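Local coordinates for VC0179-like protein (Escherichia coli, PDB 4XJ6) that probably joins GTP and ATP into cyclic GMP-AMP, as a bacterial homologue of cyclic GMP-AMP synthase that uses magnesium ions, at residues A[4-10]-A[316-322]; A[372-376]-A[388-393]. All coordinates share one frame; numbering follows the deposited sequence.

Contact 1: A[4-10]-A[316-322]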
loop_
_atom_site.group_PDB
_atom_site.type_symbol
_atom_site.label_atom_id
_atom_site.label_comp_id
_atom_site.label_asym_id
_atom_site.label_seq_id
_atom_site.Cartn_x
_atom_site.Cartn_y
_atom_site.Cartn_z
ATOM N N ASP A 4 27.889 18.544 -5.983
ATOM C CA ASP A 4 26.702 18.168 -6.741
ATOM C C ASP A 4 26.380 16.704 -6.458
ATOM O O ASP A 4 27.281 15.871 -6.369
ATOM C CB ASP A 4 26.920 18.409 -8.239
ATOM C CG ASP A 4 25.731 17.987 -9.085
ATOM O OD1 ASP A 4 24.604 17.906 -8.552
ATOM O OD2 ASP A 4 25.925 17.742 -10.291
ATOM N N PHE A 5 25.095 16.398 -6.304
ATOM C CA PHE A 5 24.674 15.051 -5.927
ATOM C C PHE A 5 23.816 14.372 -6.995
ATOM O O PHE A 5 23.188 13.348 -6.726
ATOM C CB PHE A 5 23.911 15.088 -4.596
ATOM C CG PHE A 5 24.790 15.310 -3.398
ATOM C CD1 PHE A 5 25.466 14.250 -2.817
ATOM C CD2 PHE A 5 24.937 16.574 -2.849
ATOM C CE1 PHE A 5 26.276 14.447 -1.715
ATOM C CE2 PHE A 5 25.747 16.775 -1.745
ATOM C CZ PHE A 5 26.416 15.708 -1.178
ATOM N N ASN A 6 23.796 14.934 -8.200
ATOM C CA ASN A 6 22.981 14.395 -9.288
ATOM C C ASN A 6 23.316 12.945 -9.638
ATOM O O ASN A 6 22.425 12.152 -9.955
ATOM C CB ASN A 6 23.122 15.270 -10.534
ATOM C CG ASN A 6 22.321 16.554 -10.435
ATOM O OD1 ASN A 6 21.286 16.604 -9.772
ATOM N ND2 ASN A 6 22.798 17.601 -11.100
ATOM N N ASN A 7 24.598 12.603 -9.579
ATOM C CA ASN A 7 25.032 11.233 -9.835
ATOM C C ASN A 7 24.840 10.336 -8.615
ATOM O O ASN A 7 24.603 9.137 -8.755
ATOM C CB ASN A 7 26.493 11.204 -10.290
ATOM C CG ASN A 7 26.634 11.340 -11.796
ATOM O OD1 ASN A 7 26.562 10.353 -12.529
ATOM N ND2 ASN A 7 26.833 12.566 -12.263
ATOM N N TYR A 8 24.948 10.920 -7.424
ATOM C CA TYR A 8 24.622 10.211 -6.192
ATOM C C TYR A 8 23.194 9.697 -6.281
ATOM O O TYR A 8 22.902 8.561 -5.911
ATOM C CB TYR A 8 24.794 11.130 -4.978
ATOM C CG TYR A 8 24.178 10.608 -3.692
ATOM C CD1 TYR A 8 24.925 9.854 -2.797
ATOM C CD2 TYR A 8 22.853 10.882 -3.371
ATOM C CE1 TYR A 8 24.369 9.379 -1.621
ATOM C CE2 TYR A 8 22.288 10.409 -2.199
ATOM C CZ TYR A 8 23.052 9.658 -1.328
ATOM O OH TYR A 8 22.500 9.186 -0.158
ATOM N N TYR A 9 22.312 10.544 -6.800
ATOM C CA TYR A 9 20.891 10.233 -6.886
ATOM C C TYR A 9 20.540 9.261 -8.015
ATOM O O TYR A 9 19.781 8.311 -7.809
ATOM C CB TYR A 9 20.078 11.521 -7.067
ATOM C CG TYR A 9 19.919 12.353 -5.810
ATOM C CD1 TYR A 9 19.299 11.830 -4.681
ATOM C CD2 TYR A 9 20.357 13.670 -5.765
ATOM C CE1 TYR A 9 19.141 12.587 -3.538
ATOM C CE2 TYR A 9 20.204 14.438 -4.623
ATOM C CZ TYR A 9 19.594 13.890 -3.513
ATOM O OH TYR A 9 19.431 14.638 -2.370
ATOM N N SER A 10 21.090 9.495 -9.203
ATOM C CA SER A 10 20.546 8.888 -10.414
ATOM C C SER A 10 21.490 8.002 -11.229
ATOM O O SER A 10 21.089 7.493 -12.275
ATOM C CB SER A 10 20.018 9.991 -11.329
ATOM O OG SER A 10 21.081 10.824 -11.752
ATOM N N SER A 316 15.688 18.103 -14.057
ATOM C CA SER A 316 16.961 17.460 -14.346
ATOM C C SER A 316 17.938 17.637 -13.188
ATOM O O SER A 316 18.817 16.805 -12.974
ATOM C CB SER A 316 17.564 18.020 -15.636
ATOM O OG SER A 316 16.764 17.694 -16.763
ATOM N N ASP A 317 17.776 18.731 -12.449
ATOM C CA ASP A 317 18.618 19.005 -11.288
ATOM C C ASP A 317 17.992 18.418 -10.026
ATOM O O ASP A 317 17.238 19.092 -9.326
ATOM C CB ASP A 317 18.841 20.514 -11.126
ATOM C CG ASP A 317 19.729 20.851 -9.939
ATOM O OD1 ASP A 317 20.482 19.966 -9.484
ATOM O OD2 ASP A 317 19.678 22.005 -9.459
ATOM N N LEU A 318 18.316 17.159 -9.744
ATOM C CA LEU A 318 17.758 16.458 -8.591
ATOM C C LEU A 318 18.309 16.987 -7.274
ATOM O O LEU A 318 17.641 16.917 -6.244
ATOM C CB LEU A 318 18.028 14.955 -8.701
ATOM C CG LEU A 318 17.334 14.254 -9.871
ATOM C CD1 LEU A 318 17.752 12.798 -9.964
ATOM C CD2 LEU A 318 15.828 14.370 -9.727
ATOM N N THR A 319 19.532 17.506 -7.311
ATOM C CA THR A 319 20.157 18.067 -6.117
ATOM C C THR A 319 19.395 19.296 -5.641
ATOM O O THR A 319 18.986 19.374 -4.484
ATOM C CB THR A 319 21.630 18.457 -6.362
ATOM O OG1 THR A 319 22.371 17.304 -6.779
ATOM C CG2 THR A 319 22.250 19.022 -5.091
ATOM N N GLY A 320 19.204 20.252 -6.543
ATOM C CA GLY A 320 18.454 21.453 -6.230
ATOM C C GLY A 320 16.996 21.160 -5.928
ATOM O O GLY A 320 16.424 21.728 -4.999
ATOM N N THR A 321 16.396 20.269 -6.712
ATOM C CA THR A 321 14.991 19.911 -6.535
ATOM C C THR A 321 14.716 19.274 -5.173
ATOM O O THR A 321 13.734 19.614 -4.510
ATOM C CB THR A 321 14.520 18.952 -7.644
ATOM O OG1 THR A 321 14.571 19.628 -8.907
ATOM C CG2 THR A 321 13.097 18.479 -7.386
ATOM N N MET A 322 15.584 18.356 -4.755
ATOM C CA MET A 322 15.443 17.713 -3.451
ATOM C C MET A 322 15.625 18.721 -2.322
ATOM O O MET A 322 14.979 18.622 -1.279
ATOM C CB MET A 322 16.445 16.566 -3.295
ATOM C CG MET A 322 16.080 15.306 -4.070
ATOM S SD MET A 322 14.466 14.641 -3.609
ATOM C CE MET A 322 14.757 14.210 -1.899
HETATM O O HOH W 1 20.296 17.269 -2.384
#
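Thr319 OG1 is the polar atom on which the N-terminal residues converge: Phe5 N donates to it at 2.9 Å, with a bent N-H...O angle of 140°, and Asp4 OD1 lies 2.9 Å from the same OG1. Two helix starts meet here, with Phe5 at the N-cap of helix 6-10 and Asp317 at the N-cap of helix 318-335. The short axes of 6-10 and 318-322 stand 85° apart, 9.6 Å at closest approach. Asp4 also forms an Asx turn, its OD1 accepting a hydrogen bond from Asn6 N, which lies above the carboxylate plane; this one oxygen thus serves the turn and also lies beside Thr319.

Asn6 returns a bond to the second helix. Its CG is anti to its own carbonyl carbon, which brings OD1 to the N-terminal end of helix 318-335, where Thr319 N donates to OD1 at 3.2 Å and 154°. The Asn6 amide and the Asp317 carboxylate stand nearly perpendicular, while Asp317 OD1 accepts a weak capping bond from Gly320 N.

Beyond the polar end, Leu318 CD1 reaches both Tyr9 CB and Ser10 CB, each at 3.9 Å. The Tyr9 ring, which also stacks with Phe281, meets Met322 obliquely, CZ to CG 3.8 Å. At the ring edge, a water 2.8 Å from Tyr9 OH donates to Thr319 O.

Contact 2: A[372-376]-A[388-393]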
loop_
_atom_site.group_PDB
_atom_site.type_symbol
_atom_site.label_atom_id
_atom_site.label_comp_id
_atom_site.label_asym_id
_atom_site.label_seq_id
_atom_site.Cartn_x
_atom_site.Cartn_y
_atom_site.Cartn_z
ATOM N N ILE A 372 20.546 18.568 6.573
ATOM C CA ILE A 372 21.420 17.467 6.200
ATOM C C ILE A 372 21.912 17.611 4.757
ATOM O O ILE A 372 23.096 17.425 4.471
ATOM C CB ILE A 372 20.702 16.114 6.370
ATOM C CG1 ILE A 372 20.471 15.821 7.856
ATOM C CG2 ILE A 372 21.490 14.999 5.700
ATOM C CD1 ILE A 372 19.586 14.623 8.107
ATOM N N LEU A 373 20.997 17.964 3.859
ATOM C CA LEU A 373 21.313 18.105 2.440
ATOM C C LEU A 373 22.282 19.255 2.169
ATOM O O LEU A 373 23.026 19.233 1.186
ATOM C CB LEU A 373 20.033 18.311 1.629
ATOM C CG LEU A 373 19.021 17.164 1.659
ATOM C CD1 LEU A 373 17.858 17.457 0.726
ATOM C CD2 LEU A 373 19.687 15.842 1.297
ATOM N N LEU A 374 22.267 20.260 3.039
ATOM C CA LEU A 374 23.121 21.429 2.868
ATOM C C LEU A 374 24.487 21.240 3.515
ATOM O O LEU A 374 25.487 21.774 3.032
ATOM C CB LEU A 374 22.442 22.668 3.440
ATOM C CG LEU A 374 21.348 23.270 2.563
ATOM C CD1 LEU A 374 20.436 24.107 3.416
ATOM C CD2 LEU A 374 21.964 24.105 1.452
ATOM N N ALA A 375 24.524 20.490 4.612
ATOM C CA ALA A 375 25.779 20.176 5.282
ATOM C C ALA A 375 26.612 19.268 4.390
ATOM O O ALA A 375 27.828 19.421 4.282
ATOM C CB ALA A 375 25.520 19.520 6.632
ATOM N N ALA A 376 25.930 18.324 3.748
ATOM C CA ALA A 376 26.554 17.423 2.789
ATOM C C ALA A 376 27.141 18.214 1.626
ATOM O O ALA A 376 28.291 18.012 1.236
ATOM C CB ALA A 376 25.545 16.403 2.282
ATOM N N LYS A 388 27.342 12.215 5.146
ATOM C CA LYS A 388 26.407 13.206 5.654
ATOM C C LYS A 388 25.031 13.053 5.013
ATOM O O LYS A 388 24.018 13.002 5.708
ATOM C CB LYS A 388 26.939 14.616 5.417
ATOM C CG LYS A 388 26.306 15.650 6.325
ATOM C CD LYS A 388 26.578 15.299 7.776
ATOM C CE LYS A 388 25.629 16.019 8.716
ATOM N NZ LYS A 388 25.961 15.780 10.148
ATOM N N ILE A 389 24.997 12.978 3.685
ATOM C CA ILE A 389 23.733 12.847 2.962
ATOM C C ILE A 389 23.119 11.466 3.198
ATOM O O ILE A 389 21.912 11.277 3.046
ATOM C CB ILE A 389 23.922 13.089 1.450
ATOM C CG1 ILE A 389 22.569 13.245 0.752
ATOM C CG2 ILE A 389 24.736 11.967 0.827
ATOM C CD1 ILE A 389 22.659 13.778 -0.657
ATOM N N ASN A 390 23.957 10.505 3.580
ATOM C CA ASN A 390 23.487 9.163 3.907
ATOM C C ASN A 390 22.872 9.102 5.299
ATOM O O ASN A 390 22.367 8.062 5.717
ATOM C CB ASN A 390 24.625 8.149 3.792
ATOM C CG ASN A 390 24.825 7.655 2.374
ATOM O OD1 ASN A 390 24.136 8.088 1.450
ATOM N ND2 ASN A 390 25.775 6.743 2.192
ATOM N N GLU A 391 22.922 10.214 6.023
ATOM C CA GLU A 391 22.203 10.307 7.286
ATOM C C GLU A 391 20.729 10.540 6.996
ATOM O O GLU A 391 19.867 10.279 7.833
ATOM C CB GLU A 391 22.760 11.428 8.161
ATOM C CG GLU A 391 24.175 11.182 8.655
ATOM C CD GLU A 391 24.715 12.338 9.468
ATOM O OE1 GLU A 391 23.902 13.081 10.054
ATOM O OE2 GLU A 391 25.952 12.510 9.514
ATOM N N ALA A 392 20.452 11.027 5.790
ATOM C CA ALA A 392 19.091 11.306 5.362
ATOM C C ALA A 392 18.451 10.093 4.690
ATOM O O ALA A 392 17.316 9.729 5.001
ATOM C CB ALA A 392 19.076 12.497 4.421
ATOM N N PHE A 393 19.185 9.468 3.775
ATOM C CA PHE A 393 18.635 8.379 2.971
ATOM C C PHE A 393 19.143 7.006 3.403
ATOM O O PHE A 393 18.784 5.992 2.804
ATOM C CB PHE A 393 18.959 8.603 1.490
ATOM C CG PHE A 393 18.527 9.946 0.971
ATOM C CD1 PHE A 393 17.193 10.201 0.704
ATOM C CD2 PHE A 393 19.455 10.948 0.741
ATOM C CE1 PHE A 393 16.789 11.429 0.225
ATOM C CE2 PHE A 393 19.056 12.180 0.262
ATOM C CZ PHE A 393 17.722 12.420 0.003
#
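Ile372 on helix 357-377 enters helix 382-393 as a knob into a hole formed by Lys388, Ile389, Glu391 and Ala392. The segments run antiparallel, their axes 8.2 Å apart at closest approach and 158° between directions, as in a helical hairpin whose two arms are joined by a short connection. Within the knob, CG2 does the work: it is anti to the backbone N of Ile372 and meets Ala392 CB at 3.7 Å as well as the carbonyl oxygen of Lys388. The longer branch, through CG1, carries CD1 toward the backbone of Glu391.

Lys388, one wall of that hole, also lays its aliphatic part along the partner helix. CB and CG lie against Ala376, CG coming within 3.7 Å of Ala376 N, and Ala375 CB touches the CG and CE methylenes. A bend at chi2 (60°) turns the chain so that its end leads away from the partner helix, where NZ forms a salt bridge to Glu391 OE2 at 3.3 Å, weak as a hydrogen bond.

Leu373 begins by pointing away, yet its CD2 returns to the interface and touches both Ile389 CG1 and Phe393 CE2, each at 3.9 Å. The Phe393 ring is approached obliquely. Tyr9 and Ala326 also pack on Leu373. The backbones come nearest at Ala376 and Lys388, CA to CA 5.1 Å, and Ala376 CB lies 3.8 Å from Ile389 CB.

No hydrogen bond crosses between the two segments, so their cohesion rests on apolar fit, with the one ion pair held inside segment 388-393, where Glu391 is exposed.

Overall arrangement
Contacts 1 and 2 have centres 13 Å apart and meet through segment 4-10. Tyr8 OH lies 2.5 Å from Asn390 OD1, a probable hydrogen bond, while Phe5 CD1 approaches Ile389 CD1 to 3.6 Å and Tyr9 OH approaches Phe393 CE2 to the same distance. The N-terminal segment thus packs against helices 318-335, 357-377 and 382-393, all in the C-terminal domain, and a backbone pairing of Asp4 with Thr404 ties in the chain's other end. Both contacts are centred about 27 Å from the centre of the chain and on the same side of it. Neither includes Asp129, Asp131 or Asp191, the magnesium ligands beside the bound 3'-deoxy-guanosine-5'-triphosphate molecules.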